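Local coordinates for protein alpha-glucosidase (PDB 5XFM) that probably acts as a calcium-binding family 97 glycoside hydrolase that cleaves both beta-L-arabinopyranosides and alpha-galactosides, at residues 38-43 / 144-149; 181-186 / 230-235; 213-218 / 415-420; 439-442 / 447-450; 493-498 / 532-537. The protein carries 1 engineered substitution. One frame throughout, in Å; residues are numbered along the deposited sequence.

Interaction 1 of 5, residues 38-43 / 144-149; sequences PCYSVS and TGFRFP
Tyr-40 carries most of this contact, and only its far end does the touching. Its hydroxyl donates a hydrogen bond to the backbone carbonyl of Gly-145, with Tyr-40 OH 2.9 Å from Gly-145 O. The hydroxyl lies in the carbonyl plane, and the C=O...donor angle is 155°. Gly-145 O sits at the edge of the tyrosine ring, near its plane, 3.5 Å from Tyr-40 CE1. Ring carbon and hydroxyl thus both close on one carbonyl.

Phe-146 adds the second touch. Its ring meets the phenol obliquely, with Phe-146 CD2 3.0 Å from Tyr-40 OH and Phe-146 CE2 at 3.3 Å from that oxygen. The fit here is tight. The two rings themselves stay further apart, with Tyr-40 CZ 4.4 Å from Phe-146 CD2. The first torsion of Tyr-40 sets CG between the backbone N and the carbonyl carbon (chi1 70°). This swings the ring off its strand and across to the other segment. Val-42 CG2 lies at the ring edge, in plane.

All three touching residues are buried, and the bond gives the buried phenol a partner for its proton. Strands 39-44 and 136-147 are not direct partners. Both pair antiparallel with strand 47-59, where Tyr-40 bonds to Ser-53 through the backbone. The phenol therefore reaches past that strand. Phe-124 and Ile-263 of the second antiparallel sheet meet Tyr-40, and Ile-263 also touches Phe-146. The contact thus lies between the two sheets of the N-terminal beta domain.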
# COMPACT_ATOMS: atom_id res chain seq x y z
N PRO A 38 7.57 29.78 -6.80
CA PRO A 38 7.71 29.38 -5.40
C PRO A 38 8.24 27.96 -5.29
O PRO A 38 7.83 27.09 -6.05
CB PRO A 38 6.29 29.49 -4.85
CG PRO A 38 5.41 29.34 -6.05
CD PRO A 38 6.16 30.04 -7.15
N CYS A 39 9.15 27.73 -4.35
CA CYS A 39 9.76 26.41 -4.25
C CYS A 39 10.21 26.09 -2.83
O CYS A 39 10.19 26.95 -1.95
CB CYS A 39 10.94 26.31 -5.22
SG CYS A 39 12.15 27.63 -5.06
N TYR A 40 10.58 24.84 -2.61
CA TYR A 40 11.12 24.39 -1.34
C TYR A 40 12.32 23.49 -1.62
O TYR A 40 12.51 23.06 -2.75
CB TYR A 40 10.06 23.64 -0.52
CG TYR A 40 9.70 22.29 -1.10
CD1 TYR A 40 8.85 22.19 -2.19
CD2 TYR A 40 10.20 21.11 -0.54
CE1 TYR A 40 8.51 20.96 -2.73
CE2 TYR A 40 9.86 19.88 -1.07
CZ TYR A 40 9.02 19.82 -2.16
OH TYR A 40 8.68 18.60 -2.70
N SER A 41 13.14 23.25 -0.61
CA SER A 41 14.23 22.28 -0.74
C SER A 41 14.38 21.49 0.55
O SER A 41 13.97 21.94 1.62
CB SER A 41 15.54 22.97 -1.10
OG SER A 41 16.01 23.75 -0.01
N VAL A 42 14.94 20.29 0.44
CA VAL A 42 15.06 19.40 1.59
C VAL A 42 16.47 18.86 1.77
O VAL A 42 17.10 18.38 0.83
CB VAL A 42 14.08 18.20 1.47
CG1 VAL A 42 14.28 17.22 2.62
CG2 VAL A 42 12.65 18.70 1.42
N SER A 43 16.96 18.94 3.00
CA SER A 43 18.26 18.38 3.34
C SER A 43 18.15 17.41 4.51
O SER A 43 17.25 17.52 5.34
CB SER A 43 19.24 19.51 3.66
OG SER A 43 19.11 19.92 5.01
N THR A 144 3.04 21.57 -7.98
CA THR A 144 3.76 20.83 -6.94
C THR A 144 4.74 19.83 -7.52
O THR A 144 4.37 18.98 -8.34
CB THR A 144 2.79 20.07 -6.01
OG1 THR A 144 1.76 20.96 -5.56
CG2 THR A 144 3.52 19.47 -4.81
N GLY A 145 6.00 19.92 -7.10
CA GLY A 145 7.04 19.09 -7.69
C GLY A 145 8.08 18.56 -6.72
O GLY A 145 8.09 18.90 -5.53
N PHE A 146 8.92 17.68 -7.24
CA PHE A 146 10.02 17.07 -6.50
C PHE A 146 11.25 17.00 -7.42
O PHE A 146 11.24 16.27 -8.43
CB PHE A 146 9.63 15.68 -5.99
CG PHE A 146 8.29 15.65 -5.31
CD1 PHE A 146 7.13 15.43 -6.03
CD2 PHE A 146 8.19 15.87 -3.95
CE1 PHE A 146 5.90 15.41 -5.40
CE2 PHE A 146 6.96 15.85 -3.31
CZ PHE A 146 5.82 15.63 -4.04
N ARG A 147 12.27 17.77 -7.09
CA ARG A 147 13.50 17.83 -7.87
C ARG A 147 14.63 17.16 -7.10
O ARG A 147 14.78 17.38 -5.90
CB ARG A 147 13.85 19.28 -8.21
CG ARG A 147 15.00 19.40 -9.19
CD ARG A 147 15.38 20.85 -9.46
NE ARG A 147 14.28 21.70 -9.90
CZ ARG A 147 14.03 22.00 -11.17
NH1 ARG A 147 14.79 21.47 -12.12
NH2 ARG A 147 13.02 22.79 -11.51
N PHE A 148 15.40 16.31 -7.77
CA PHE A 148 16.42 15.52 -7.09
C PHE A 148 17.85 15.85 -7.51
O PHE A 148 18.07 16.36 -8.60
CB PHE A 148 16.15 14.02 -7.31
CG PHE A 148 14.86 13.56 -6.71
CD1 PHE A 148 14.80 13.15 -5.39
CD2 PHE A 148 13.71 13.54 -7.47
CE1 PHE A 148 13.61 12.72 -4.83
CE2 PHE A 148 12.51 13.12 -6.92
CZ PHE A 148 12.47 12.71 -5.60
N PRO A 149 18.82 15.56 -6.62
CA PRO A 149 20.22 15.71 -7.02
C PRO A 149 20.55 14.85 -8.23
O PRO A 149 20.02 13.75 -8.40
CB PRO A 149 21.00 15.24 -5.79
CG PRO A 149 20.07 15.47 -4.66
CD PRO A 149 18.69 15.21 -5.20

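Interaction 2 of 5, residues 181-186 / 230-235; sequences APMSDR and NLYTVA
Met-183 O and Tyr-232 OH are joined by one bound water. The water donates to Met-183 O at 2.8 Å. It also hydrogen-bonds to Tyr-232 OH, at 3.1 Å. No direct hydrogen bond links the two segments, so this water is the polar bridge between them.

The rest of the contact is made by the side chain of Met-183. Its CG rests 3.5 Å from Tyr-232 OH. Its sulfur sits at the edge of the tyrosine ring, near the ring plane, with Met-183 SD 4.3 Å from Tyr-232 CE1. The thioether bends at its last torsion (chi3 -43°). That turn carries the methyl to Asn-230, where Met-183 CE lies 3.9 Å from Asn-230 CB. The amide of Asn-230 takes no part here; its OD1 accepts a weak hydrogen bond from Arg-147 NH1.

Met-183 stands in a type I turn from Pro-182 to Asp-185, closed by Asp-185 N to Pro-182 O. Asn-230 and Leu-231 form a classic beta bulge at the start of strand 231-235. Phe-199 meets the Tyr-232 ring edge-to-face, and Thr-154 touches both Met-183 and Tyr-232. With an alanine here in place of Met-183 the sulfur and methyl would be gone, which would probably open a gap beside the Tyr-232 ring edge and Asn-230 CB.

The chemistry is mixed. The apolar thioether packs between turn and bulge, while the buried phenol oxygen is served through water. Strands 178-182 and 231-235 belong to different antiparallel sheets of the N-terminal domain, joined here without direct polar bonds.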
# COMPACT_ATOMS: atom_id res chain seq x y z
N ALA A 181 17.15 2.65 -11.71
CA ALA A 181 17.06 3.21 -13.05
C ALA A 181 17.59 4.64 -13.08
O ALA A 181 17.47 5.36 -12.09
CB ALA A 181 15.63 3.17 -13.54
N PRO A 182 18.19 5.05 -14.21
CA PRO A 182 18.56 6.46 -14.35
C PRO A 182 17.31 7.33 -14.33
O PRO A 182 16.24 6.86 -14.75
CB PRO A 182 19.27 6.52 -15.70
CG PRO A 182 19.57 5.09 -16.08
CD PRO A 182 18.55 4.24 -15.39
N MET A 183 17.43 8.56 -13.83
CA MET A 183 16.32 9.50 -13.81
C MET A 183 15.87 9.84 -15.23
O MET A 183 14.68 10.08 -15.48
CB MET A 183 16.68 10.78 -13.06
CG MET A 183 16.34 10.74 -11.58
SD MET A 183 16.53 12.33 -10.74
CE MET A 183 18.08 12.90 -11.43
N SER A 184 16.82 9.87 -16.15
CA SER A 184 16.56 10.23 -17.54
C SER A 184 15.69 9.21 -18.27
O SER A 184 15.21 9.47 -19.37
CB SER A 184 17.87 10.39 -18.29
OG SER A 184 18.46 9.12 -18.50
N ASP A 185 15.51 8.03 -17.69
CA ASP A 185 14.67 7.02 -18.31
C ASP A 185 13.25 7.52 -18.53
O ASP A 185 12.72 8.28 -17.73
CB ASP A 185 14.63 5.73 -17.48
CG ASP A 185 15.84 4.86 -17.72
OD1 ASP A 185 16.72 5.29 -18.49
OD2 ASP A 185 15.89 3.74 -17.18
N ARG A 186 12.65 7.08 -19.63
CA ARG A 186 11.28 7.45 -19.96
C ARG A 186 10.33 6.35 -19.47
O ARG A 186 10.65 5.17 -19.53
CB ARG A 186 11.16 7.67 -21.46
CG ARG A 186 9.81 7.38 -22.07
CD ARG A 186 8.80 8.48 -21.79
NE ARG A 186 7.76 8.53 -22.83
CZ ARG A 186 7.04 7.48 -23.22
NH1 ARG A 186 7.23 6.29 -22.66
NH2 ARG A 186 6.12 7.62 -24.17
N ASN A 230 15.58 16.29 -13.98
CA ASN A 230 15.50 15.86 -12.59
C ASN A 230 14.21 16.20 -11.85
O ASN A 230 14.14 16.07 -10.63
CB ASN A 230 16.67 16.47 -11.82
CG ASN A 230 16.72 17.98 -11.98
OD1 ASN A 230 15.85 18.59 -12.60
ND2 ASN A 230 17.75 18.60 -11.40
N LEU A 231 13.18 16.64 -12.56
CA LEU A 231 11.98 17.13 -11.88
C LEU A 231 10.75 16.26 -12.15
O LEU A 231 10.41 16.00 -13.30
CB LEU A 231 11.67 18.57 -12.29
CG LEU A 231 10.34 19.08 -11.71
CD1 LEU A 231 10.44 19.21 -10.21
CD2 LEU A 231 9.89 20.39 -12.35
N TYR A 232 10.09 15.85 -11.08
CA TYR A 232 8.85 15.10 -11.18
C TYR A 232 7.72 15.97 -10.67
O TYR A 232 7.80 16.50 -9.58
CB TYR A 232 8.91 13.81 -10.37
CG TYR A 232 9.97 12.85 -10.85
CD1 TYR A 232 11.28 12.96 -10.40
CD2 TYR A 232 9.66 11.85 -11.75
CE1 TYR A 232 12.25 12.10 -10.84
CE2 TYR A 232 10.62 10.97 -12.19
CZ TYR A 232 11.92 11.10 -11.73
OH TYR A 232 12.90 10.24 -12.18
N THR A 233 6.67 16.13 -11.46
CA THR A 233 5.54 16.98 -11.10
C THR A 233 4.31 16.16 -10.75
O THR A 233 4.04 15.11 -11.34
CB THR A 233 5.22 17.96 -12.24
OG1 THR A 233 6.35 18.81 -12.44
CG2 THR A 233 4.01 18.82 -11.91
N VAL A 234 3.57 16.63 -9.75
CA VAL A 234 2.30 16.01 -9.38
C VAL A 234 1.33 16.13 -10.55
O VAL A 234 1.03 17.23 -11.01
CB VAL A 234 1.69 16.67 -8.14
CG1 VAL A 234 0.27 16.14 -7.90
CG2 VAL A 234 2.59 16.43 -6.93
N ALA A 235 0.88 14.98 -11.05
CA ALA A 235 -0.04 14.96 -12.19
C ALA A 235 -1.41 14.45 -11.76
O ALA A 235 -1.51 13.54 -10.94
CB ALA A 235 0.53 14.10 -13.31
O HOH W 1 12.28 8.69 -14.85

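Interaction 3 of 5, residues 213-218 / 415-420; sequences GVDSRY and LYEDIL
Glu-417 and Ser-216 meet through both oxygens of the carboxylate. Ser-216 OG donates to Glu-417 OE2 at 2.9 Å. The hydroxyl comes from above the carboxylate plane, 36° out of it. A weak bond runs beside it, from Ser-216 N to Glu-417 OE1 at 3.4 Å. Glu-417 OE1 also lies 3.3 Å from Asp-215 CB, which packs alongside. One serine thus grips the carboxylate at two points, by backbone and by hydroxyl.

Glu-417 reaches out from its helix as a straight chain. CG is anti to the backbone N (chi1 -179°), and the chain stays extended beyond it (chi2 177°). Tyr-445 gives OE1 a further hydrogen bond through its hydroxyl.

The next shell fixes the serine. Asp-215 OD1 accepts from Arg-217 N at 2.9 Å, an Asx turn that folds over Ser-216. Asp-215 OD2 forms a salt bridge with Arg-217 NH2, 2.6 Å away. The other carboxylate is near too, with Asp-215 OD2 4.6 Å from Glu-417 OE1. The arginine probably eases this closeness of like charges. Two backbone carbonyls hold the loop further: Ser-216 O accepts from Gln-410, and Val-214 O accepts from Trp-441.

Residues Asp-215 to Tyr-218 form a type I beta turn, closed by Tyr-218 N to Asp-215 O, and the Asx turn lies within it. This loop follows strand 206-212 of the N-terminal beta domain. Helix 410-425 belongs to the barrel domain. The arrangement is a domain interface in which an Asx-braced turn presents a hydroxyl, and more weakly an N-H, to a helix carboxylate.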
# COMPACT_ATOMS: atom_id res chain seq x y z
N GLY A 213 -4.39 10.98 2.60
CA GLY A 213 -5.56 11.76 2.93
C GLY A 213 -6.37 12.11 1.70
O GLY A 213 -7.04 13.14 1.67
N VAL A 214 -6.30 11.25 0.69
CA VAL A 214 -7.17 11.39 -0.47
C VAL A 214 -8.52 10.72 -0.23
O VAL A 214 -8.60 9.51 0.02
CB VAL A 214 -6.54 10.80 -1.73
CG1 VAL A 214 -7.55 10.82 -2.89
CG2 VAL A 214 -5.26 11.55 -2.08
N ASP A 215 -9.58 11.51 -0.29
CA ASP A 215 -10.93 10.98 -0.16
C ASP A 215 -11.79 11.59 -1.24
O ASP A 215 -11.29 12.03 -2.27
CB ASP A 215 -11.51 11.26 1.23
CG ASP A 215 -11.40 12.72 1.65
OD1 ASP A 215 -11.59 13.63 0.82
OD2 ASP A 215 -11.13 12.95 2.85
N SER A 216 -13.09 11.66 -0.98
CA SER A 216 -14.05 12.13 -1.98
C SER A 216 -13.81 13.58 -2.41
O SER A 216 -14.33 14.02 -3.43
CB SER A 216 -15.48 11.95 -1.45
OG SER A 216 -15.74 12.79 -0.35
N ARG A 217 -13.03 14.33 -1.63
CA ARG A 217 -12.84 15.75 -1.88
C ARG A 217 -11.71 16.06 -2.88
O ARG A 217 -11.42 17.22 -3.14
CB ARG A 217 -12.59 16.49 -0.56
CG ARG A 217 -13.88 16.75 0.22
CD ARG A 217 -13.63 17.10 1.68
NE ARG A 217 -13.04 15.99 2.42
CZ ARG A 217 -12.40 16.11 3.58
NH1 ARG A 217 -12.26 17.31 4.14
NH2 ARG A 217 -11.90 15.04 4.18
N TYR A 218 -11.09 15.04 -3.45
CA TYR A 218 -10.02 15.27 -4.41
C TYR A 218 -9.88 14.09 -5.36
O TYR A 218 -10.63 13.12 -5.28
CB TYR A 218 -8.70 15.52 -3.68
CG TYR A 218 -7.79 16.59 -4.27
CD1 TYR A 218 -8.04 17.94 -4.05
CD2 TYR A 218 -6.66 16.24 -4.99
CE1 TYR A 218 -7.21 18.92 -4.55
CE2 TYR A 218 -5.81 17.23 -5.50
CZ TYR A 218 -6.09 18.56 -5.27
OH TYR A 218 -5.26 19.55 -5.77
N LEU A 415 -16.87 6.93 -5.28
CA LEU A 415 -17.37 5.56 -5.24
C LEU A 415 -16.71 4.71 -4.12
O LEU A 415 -17.41 4.03 -3.36
CB LEU A 415 -17.17 4.89 -6.59
CG LEU A 415 -17.73 3.48 -6.74
CD1 LEU A 415 -19.23 3.45 -6.44
CD2 LEU A 415 -17.44 2.97 -8.12
N TYR A 416 -15.38 4.75 -4.04
CA TYR A 416 -14.64 4.06 -2.98
C TYR A 416 -15.20 4.37 -1.60
O TYR A 416 -15.50 3.47 -0.79
CB TYR A 416 -13.15 4.44 -2.97
CG TYR A 416 -12.27 3.79 -4.02
CD1 TYR A 416 -11.93 2.44 -3.93
CD2 TYR A 416 -11.73 4.53 -5.06
CE1 TYR A 416 -11.11 1.85 -4.88
CE2 TYR A 416 -10.91 3.95 -6.00
CZ TYR A 416 -10.60 2.61 -5.91
OH TYR A 416 -9.78 2.05 -6.86
N GLU A 417 -15.30 5.67 -1.33
CA GLU A 417 -15.72 6.13 -0.02
C GLU A 417 -17.16 5.73 0.30
O GLU A 417 -17.42 5.17 1.36
CB GLU A 417 -15.55 7.64 0.09
CG GLU A 417 -15.94 8.23 1.42
CD GLU A 417 -15.68 9.72 1.48
OE1 GLU A 417 -14.52 10.11 1.74
OE2 GLU A 417 -16.63 10.50 1.25
N ASP A 418 -18.09 5.99 -0.62
CA ASP A 418 -19.49 5.63 -0.40
C ASP A 418 -19.67 4.11 -0.18
O ASP A 418 -20.49 3.69 0.66
CB ASP A 418 -20.36 6.10 -1.57
CG ASP A 418 -20.38 7.62 -1.71
OD1 ASP A 418 -19.92 8.31 -0.78
OD2 ASP A 418 -20.88 8.12 -2.73
N ILE A 419 -18.91 3.30 -0.91
CA ILE A 419 -18.97 1.86 -0.72
C ILE A 419 -18.51 1.51 0.69
O ILE A 419 -19.17 0.75 1.40
CB ILE A 419 -18.10 1.10 -1.74
CG1 ILE A 419 -18.74 1.15 -3.13
CG2 ILE A 419 -17.92 -0.35 -1.32
CD1 ILE A 419 -17.82 0.62 -4.23
N LEU A 420 -17.39 2.10 1.11
CA LEU A 420 -16.89 1.88 2.47
C LEU A 420 -17.90 2.28 3.56
O LEU A 420 -18.02 1.60 4.59
CB LEU A 420 -15.58 2.63 2.69
CG LEU A 420 -14.33 1.88 2.23
CD1 LEU A 420 -13.12 2.80 2.09
CD2 LEU A 420 -14.05 0.80 3.26

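Interaction 4 of 5, residues 439-442 / 447-450; sequences RGWE and NYVG
Tyr-448 lays its ring against Trp-441 CB, which sits over one face in a CH-pi contact. Trp-441 CB is 4.0 Å from the ring centroid and 14° off the ring normal. Gly-450 N lies over the centre of the opposite face, 3.4 Å above the plane. The indole touches more lightly: its edge brings Trp-441 CE3 4.1 Å from Tyr-448 CE1.

Glu-442 takes the edge of the tyrosine. Its CG is in the ring plane, 3.7 Å from Tyr-448 CD2. The glutamate bends at its second torsion (chi2 93°), which keeps Glu-442 CD beside the ring, 3.7 Å from Tyr-448 CE2. The carboxylate stands nearly perpendicular to the ring, at 87°. Its oxygens accept from Trp-279 and Ser-486, and Tyr-448 OH bonds to Ser-451.

Replacing Tyr-448 by an alanine is likely to leave a gap between Trp-441 CB and Gly-450 N, and Ser-451 without its phenol partner.

Gly-440 is the N-cap of helix 441-444. That short helix and strand 448-451 belong to a beta-alpha-beta unit that starts with strand 429-432, part of the parallel sheet of the TIM-barrel domain. The calcium ligand Glu-452 follows this strand.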
# COMPACT_ATOMS: atom_id res chain seq x y z
N ARG A 439 -4.55 5.51 0.45
CA ARG A 439 -3.87 6.73 0.85
C ARG A 439 -4.20 7.09 2.30
O ARG A 439 -4.95 8.03 2.57
CB ARG A 439 -4.25 7.85 -0.12
CG ARG A 439 -3.42 7.85 -1.40
CD ARG A 439 -4.30 8.11 -2.60
NE ARG A 439 -3.58 8.36 -3.86
CZ ARG A 439 -3.57 7.52 -4.89
NH1 ARG A 439 -4.21 6.36 -4.83
NH2 ARG A 439 -2.91 7.84 -6.00
N GLY A 440 -3.64 6.32 3.23
CA GLY A 440 -3.93 6.51 4.64
C GLY A 440 -5.29 5.95 4.99
O GLY A 440 -5.90 6.35 5.99
N TRP A 441 -5.79 5.03 4.17
CA TRP A 441 -7.17 4.58 4.28
C TRP A 441 -7.52 3.75 5.54
O TRP A 441 -8.67 3.76 5.97
CB TRP A 441 -7.56 3.81 3.01
CG TRP A 441 -7.78 4.73 1.83
CD1 TRP A 441 -7.52 6.07 1.78
CD2 TRP A 441 -8.36 4.39 0.56
NE1 TRP A 441 -7.87 6.58 0.56
CE2 TRP A 441 -8.39 5.57 -0.21
CE3 TRP A 441 -8.84 3.20 0.00
CZ2 TRP A 441 -8.89 5.60 -1.52
CZ3 TRP A 441 -9.34 3.23 -1.29
CH2 TRP A 441 -9.35 4.42 -2.04
N GLU A 442 -6.53 3.08 6.14
CA GLU A 442 -6.78 2.32 7.37
C GLU A 442 -7.27 3.22 8.50
O GLU A 442 -8.19 2.87 9.25
CB GLU A 442 -5.51 1.58 7.83
CG GLU A 442 -5.03 0.43 6.93
CD GLU A 442 -4.02 0.87 5.89
OE1 GLU A 442 -3.94 2.08 5.60
OE2 GLU A 442 -3.28 -0.00 5.37
N ASN A 447 -13.44 0.30 8.66
CA ASN A 447 -13.75 -1.02 8.12
C ASN A 447 -12.93 -1.38 6.87
O ASN A 447 -13.15 -2.40 6.24
CB ASN A 447 -15.24 -1.14 7.81
CG ASN A 447 -15.75 -0.04 6.89
OD1 ASN A 447 -15.35 1.12 7.00
ND2 ASN A 447 -16.64 -0.41 5.98
N TYR A 448 -11.96 -0.53 6.55
CA TYR A 448 -11.05 -0.82 5.44
C TYR A 448 -10.05 -1.90 5.84
O TYR A 448 -9.37 -1.77 6.85
CB TYR A 448 -10.33 0.45 5.00
CG TYR A 448 -9.18 0.17 4.06
CD1 TYR A 448 -9.41 -0.19 2.74
CD2 TYR A 448 -7.87 0.26 4.50
CE1 TYR A 448 -8.37 -0.46 1.88
CE2 TYR A 448 -6.82 -0.01 3.65
CZ TYR A 448 -7.07 -0.37 2.34
OH TYR A 448 -6.02 -0.64 1.50
N VAL A 449 -9.98 -2.98 5.07
CA VAL A 449 -9.06 -4.06 5.42
C VAL A 449 -8.12 -4.49 4.29
O VAL A 449 -7.74 -5.65 4.19
CB VAL A 449 -9.83 -5.30 5.93
CG1 VAL A 449 -10.54 -4.96 7.25
CG2 VAL A 449 -10.81 -5.81 4.88
N GLY A 450 -7.73 -3.54 3.44
CA GLY A 450 -6.68 -3.80 2.47
C GLY A 450 -7.02 -3.56 1.02
O GLY A 450 -8.19 -3.49 0.64

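Interaction 5 of 5, residues 493-498 / 532-537; sequences LLNKRL and APNNLK. Engineered in segment 493-498: Leu-493 (natural residue Phe).
Three side-chain amides meet at Asn-495 OD1, and none lies flat on another. Asn-495 OD1 lies in the amide plane of Asn-535, 8° out of it. The planes of Asn-535 and Asn-495 stand 77° apart, and the Asn-534 amide is also turned well away from that of Asn-495.

Asn-535 ND2 donates to Asn-495 OD1 at 2.6 Å, nearly along the C=O axis. Asn-534 ND2 donates to the same oxygen at 3.0 Å, tilted 18° from the carbonyl plane. Two N-H groups thus grip one buried carbonyl oxygen. Asp-538 takes a further bond from each donor amide, its OD1 from Asn-535 and its OD2 from Asn-534. This fixes both amides and should polarise them as donors.

Asn-535 OD1, the other end of the amide, accepts from Ala-532 N at 3.0 Å, the donor standing above the carbonyl plane. Two waters complete the set. One bridges Leu-494 N, at 2.9 Å, and Asn-535 OD1. The other links Asn-495 ND2, at 3.1 Å, to Asn-534 OD1. Leu-494 CB rests 4.0 Å from Asn-535 OD1, while Met-544 touches both Leu-494 and Asn-535.

Residues Ala-532 to Asn-535 form a type I turn leading into helix 535-538. Segment 493-498 runs into the short, weakly bonded strand 497-498, which pairs antiparallel with 506-507. The asparagine cluster joins two peripheral loops of the barrel domain, one of them following its parallel strand 526-528.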
# COMPACT_ATOMS: atom_id res chain seq x y z
N LEU A 493 2.51 -19.43 -1.59
CA LEU A 493 2.17 -20.55 -2.45
C LEU A 493 3.04 -21.74 -2.06
O LEU A 493 4.25 -21.72 -2.26
CB LEU A 493 2.38 -20.20 -3.93
CG LEU A 493 1.34 -19.27 -4.55
CD1 LEU A 493 1.99 -18.23 -5.43
CD2 LEU A 493 0.32 -20.07 -5.34
N LEU A 494 2.42 -22.76 -1.48
CA LEU A 494 3.18 -23.92 -1.04
C LEU A 494 3.10 -25.03 -2.09
O LEU A 494 3.89 -25.98 -2.05
CB LEU A 494 2.68 -24.39 0.33
CG LEU A 494 3.04 -23.41 1.44
CD1 LEU A 494 2.57 -23.89 2.80
CD2 LEU A 494 4.54 -23.18 1.46
N ASN A 495 2.18 -24.89 -3.03
CA ASN A 495 2.19 -25.68 -4.26
C ASN A 495 3.50 -25.48 -5.03
O ASN A 495 4.06 -24.39 -5.04
CB ASN A 495 1.00 -25.30 -5.15
CG ASN A 495 -0.20 -26.20 -4.94
OD1 ASN A 495 -0.37 -26.81 -3.88
ND2 ASN A 495 -1.07 -26.25 -5.93
N LYS A 496 3.99 -26.54 -5.68
CA LYS A 496 5.17 -26.42 -6.53
C LYS A 496 4.77 -26.07 -7.95
O LYS A 496 5.51 -25.42 -8.68
CB LYS A 496 5.99 -27.70 -6.53
CG LYS A 496 6.62 -28.07 -5.21
CD LYS A 496 7.14 -29.49 -5.27
CE LYS A 496 7.68 -29.94 -3.93
NZ LYS A 496 9.02 -29.33 -3.69
N ARG A 497 3.58 -26.53 -8.33
CA ARG A 497 3.06 -26.22 -9.64
C ARG A 497 1.73 -25.50 -9.49
O ARG A 497 0.83 -25.98 -8.78
CB ARG A 497 2.91 -27.49 -10.48
CG ARG A 497 4.23 -28.20 -10.75
CD ARG A 497 5.18 -27.32 -11.55
NE ARG A 497 4.64 -26.98 -12.87
CZ ARG A 497 4.70 -27.78 -13.93
NH1 ARG A 497 5.28 -28.97 -13.83
NH2 ARG A 497 4.19 -27.39 -15.09
N LEU A 498 1.59 -24.38 -10.17
CA LEU A 498 0.48 -23.46 -9.89
C LEU A 498 -0.76 -23.79 -10.69
O LEU A 498 -1.20 -22.99 -11.53
CB LEU A 498 0.91 -22.01 -10.12
CG LEU A 498 1.55 -21.31 -8.92
CD1 LEU A 498 2.63 -22.16 -8.26
CD2 LEU A 498 2.10 -19.93 -9.30
N ALA A 532 -3.96 -24.49 -0.52
CA ALA A 532 -4.99 -25.37 -1.07
C ALA A 532 -5.08 -26.64 -0.23
O ALA A 532 -4.10 -27.01 0.43
CB ALA A 532 -4.70 -25.68 -2.52
N PRO A 533 -6.25 -27.31 -0.22
CA PRO A 533 -6.44 -28.49 0.64
C PRO A 533 -5.36 -29.56 0.48
O PRO A 533 -4.90 -30.14 1.48
CB PRO A 533 -7.80 -29.03 0.19
CG PRO A 533 -8.51 -27.86 -0.38
CD PRO A 533 -7.49 -26.90 -0.90
N ASN A 534 -4.94 -29.81 -0.76
CA ASN A 534 -3.90 -30.79 -1.04
C ASN A 534 -2.58 -30.51 -0.31
O ASN A 534 -1.76 -31.41 -0.15
CB ASN A 534 -3.65 -30.88 -2.54
CG ASN A 534 -3.31 -29.54 -3.15
OD1 ASN A 534 -4.18 -28.70 -3.37
ND2 ASN A 534 -2.03 -29.33 -3.44
N ASN A 535 -2.39 -29.26 0.13
CA ASN A 535 -1.17 -28.90 0.86
C ASN A 535 -1.08 -29.62 2.20
O ASN A 535 0.01 -29.78 2.75
CB ASN A 535 -1.08 -27.39 1.07
CG ASN A 535 -0.92 -26.63 -0.23
OD1 ASN A 535 -1.17 -25.43 -0.29
ND2 ASN A 535 -0.52 -27.34 -1.29
N LEU A 536 -2.21 -30.05 2.74
CA LEU A 536 -2.13 -30.78 4.00
C LEU A 536 -1.55 -32.17 3.77
O LEU A 536 -1.15 -32.84 4.73
CB LEU A 536 -3.50 -30.88 4.67
CG LEU A 536 -3.91 -29.65 5.48
CD1 LEU A 536 -5.27 -29.87 6.13
CD2 LEU A 536 -2.85 -29.30 6.52
N LYS A 537 -1.46 -32.59 2.51
CA LYS A 537 -0.85 -33.88 2.17
C LYS A 537 0.52 -33.77 1.48
O LYS A 537 1.40 -34.61 1.72
CB LYS A 537 -1.79 -34.68 1.27
CG LYS A 537 -3.12 -35.07 1.93
CD LYS A 537 -2.94 -36.08 3.05
CE LYS A 537 -4.27 -36.50 3.64
NZ LYS A 537 -4.93 -35.39 4.39
O HOH W 2 -0.36 -23.63 -1.79
O HOH W 3 -3.91 -27.34 -5.50

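Interactions 1 and 2 share the N-terminal beta domain. Their centres are about 13 Å apart, and strands 136-147 and 231-235 pair in one sheet, with backbone bonds from Phe-146 to Tyr-232 and from Thr-144 to Val-234. Interaction 3 crosses from this domain to the barrel, and its segments alternate with those of interaction 2 along the chain. Interaction 4 lies about 11 Å from interaction 3, centre to centre. Leu-420 bonds Asn-447 there, and Gly-213 bonds Arg-439. Interaction 5 comes last in the chain, about 30 Å from interaction 4 and about 49 Å from interaction 1 between centres. The contacts thus run from the beta domain through the interface to the far side of the barrel.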